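PDB 4H17: hydrolase, isochorismatase family from Pseudomonas putida KT2440, which probably acts as a hydrolase of the isochorismatase family, with a Rossmann-like fold. Local coordinates for residues 6-9 with 10-13. Sequence-based numbering, arbitrary orientation.
Sequences TTMF and RLTG
The hydroxyl of T7 accepts the backbone N-H of R10, OG1 to N at 3.0 Å and an N-H...O angle of 158°, which makes T7 the N-cap of the short helix 8-12. A chi1 of 57° tucks OG1 in between T7's own N and C and turns it forward to meet the R10 amide in the first turn. The carbonyl of the same residue serves the next amide: L11 N donates to T7 O at 2.9 Å. One residue further on, M8 O takes two donors from T12, the backbone N at 3.1 Å and the hydroxyl OG1 at 2.9 Å. They approach from opposite faces of the carbonyl plane, OG1 tilted 30° out of it, so that T12 grips the one oxygen with both main chain and side chain. The helix then ends in a Schellman motif, with G13 as the positive-phi C-prime residue, its N bonded weakly to R10 O.

Apolar contacts add to these bonds. The selenium of M8, a selenomethionine, rests against the methyls T12 CG2 (4.0 Å) and L11 CD2 (4.1 Å), the side chains crossing at a slant. M8 and L11 also pack on L40 of the second subunit. Ahead of the cap, T6 CG2 lies 3.8 Å from R10 CB.

Beyond the turn, D185 of helix 172-186 accepts M8 N through OD1, and the ring of F9 meets Y16 with the planes steeply inclined. With hydroxyls bonding at both its start and its end, this little more than one-turn helix is fastened internally as well as against helix 172-186 and the partner subunit, consistent with an ordered N-terminal segment at the dimer interface.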
ATOM      1  N   THR A   6      16.252   8.737  -6.423  1.00 22.69           N
ATOM      2  CA  THR A   6      15.509   9.970  -6.187  1.00 23.81           C
ATOM      3  C   THR A   6      14.113   9.564  -5.836  1.00 22.76           C
ATOM      4  O   THR A   6      13.596   8.633  -6.436  1.00 33.83           O
ATOM      5  CB  THR A   6      15.478  10.880  -7.427  1.00 23.80           C
ATOM      6  OG1 THR A   6      16.826  11.155  -7.855  1.00 31.78           O
ATOM      7  CG2 THR A   6      14.840  12.168  -7.119  1.00 21.93           C
ATOM      8  N   THR A   7      13.463  10.264  -4.911  1.00 21.55           N
ATOM      9  CA  THR A   7      12.103   9.885  -4.540  1.00 20.61           C
ATOM     10  C   THR A   7      11.213  10.380  -5.658  1.00 21.71           C
ATOM     11  O   THR A   7      11.571  11.347  -6.337  1.00 18.04           O
ATOM     12  CB  THR A   7      11.635  10.524  -3.218  1.00 21.92           C
ATOM     13  OG1 THR A   7      11.734  11.955  -3.327  1.00 21.71           O
ATOM     14  CG2 THR A   7      12.463  10.052  -2.021  1.00 21.57           C
HETATM   15  N   MSE A   8      10.088   9.720  -5.859  1.00 20.03           N
HETATM   16  CA  MSE A   8       9.055  10.225  -6.781  1.00 19.91           C
HETATM   17  C   MSE A   8       8.694  11.646  -6.393  1.00 20.73           C
HETATM   18  O   MSE A   8       8.485  12.497  -7.237  1.00 16.93           O
HETATM   19  CB  MSE A   8       7.847   9.293  -6.786  1.00 25.51           C
HETATM   20  CG  MSE A   8       6.867   9.630  -7.905  1.00 25.31           C
HETATM   21 SE   MSE A   8       7.727   9.408  -9.692  0.75 30.95          SE
HETATM   22  CE  MSE A   8       8.748   7.903  -9.010  1.00 14.95           C
ATOM     23  N   PHE A   9       8.590  11.933  -5.100  1.00 17.91           N
ATOM     24  CA  PHE A   9       8.338  13.294  -4.648  1.00 18.27           C
ATOM     25  C   PHE A   9       9.322  14.310  -5.246  1.00 20.87           C
ATOM     26  O   PHE A   9       8.910  15.318  -5.813  1.00 22.90           O
ATOM     27  CB  PHE A   9       8.427  13.375  -3.124  1.00 20.38           C
ATOM     28  CG  PHE A   9       7.211  12.844  -2.371  1.00 13.65           C
ATOM     29  CD1 PHE A   9       5.950  13.408  -2.507  1.00 13.49           C
ATOM     30  CD2 PHE A   9       7.352  11.823  -1.445  1.00 13.57           C
ATOM     31  CE1 PHE A   9       4.867  12.920  -1.805  1.00 14.74           C
ATOM     32  CE2 PHE A   9       6.286  11.359  -0.692  1.00 15.35           C
ATOM     33  CZ  PHE A   9       5.015  11.914  -0.879  1.00 14.98           C
ATOM     34  N   ARG A  10      10.613  14.048  -5.118  1.00 20.02           N
ATOM     35  CA  ARG A  10      11.602  15.010  -5.575  1.00 20.19           C
ATOM     36  C   ARG A  10      11.674  15.059  -7.089  1.00 19.93           C
ATOM     37  O   ARG A  10      11.848  16.129  -7.673  1.00 19.37           O
ATOM     38  CB  ARG A  10      12.978  14.715  -4.951  1.00 24.87           C
ATOM     39  CG  ARG A  10      12.964  14.834  -3.423  1.00 32.57           C
ATOM     40  CD  ARG A  10      13.400  16.135  -2.807  1.00 41.67           C
ATOM     41  NE  ARG A  10      14.848  16.291  -2.654  1.00 45.02           N
ATOM     42  CZ  ARG A  10      15.420  16.973  -1.652  1.00 49.36           C
ATOM     43  NH1 ARG A  10      14.684  17.514  -0.686  1.00 57.09           N
ATOM     44  NH2 ARG A  10      16.744  17.096  -1.592  1.00 31.71           N
ATOM     45  N   LEU A  11      11.486  13.913  -7.730  1.00 18.48           N
ATOM     46  CA  LEU A  11      11.489  13.837  -9.193  1.00 21.14           C
ATOM     47  C   LEU A  11      10.410  14.693  -9.820  1.00 20.94           C
ATOM     48  O   LEU A  11      10.666  15.293 -10.870  1.00 22.32           O
ATOM     49  CB  LEU A  11      11.358  12.387  -9.667  1.00 25.71           C
ATOM     50  CG  LEU A  11      11.513  12.094 -11.155  1.00 25.57           C
ATOM     51  CD1 LEU A  11      12.923  12.433 -11.580  1.00 24.42           C
ATOM     52  CD2 LEU A  11      11.210  10.626 -11.418  1.00 25.87           C
ATOM     53  N   THR A  12       9.234  14.744  -9.197  1.00 23.37           N
ATOM     54  CA  THR A  12       8.056  15.465  -9.720  1.00 20.94           C
ATOM     55  C   THR A  12       7.872  16.880  -9.139  1.00 19.47           C
ATOM     56  O   THR A  12       6.970  17.641  -9.560  1.00 21.89           O
ATOM     57  CB  THR A  12       6.758  14.653  -9.501  1.00 20.77           C
ATOM     58  OG1 THR A  12       6.494  14.487  -8.094  1.00 19.21           O
ATOM     59  CG2 THR A  12       6.867  13.309 -10.179  1.00 22.41           C
ATOM     60  N   GLY A  13       8.718  17.209  -8.165  1.00 21.31           N
ATOM     61  CA  GLY A  13       8.681  18.471  -7.462  1.00 26.98           C
ATOM     62  C   GLY A  13       7.502  18.601  -6.517  1.00 26.17           C
ATOM     63  O   GLY A  13       7.074  19.726  -6.211  1.00 21.20           O
TER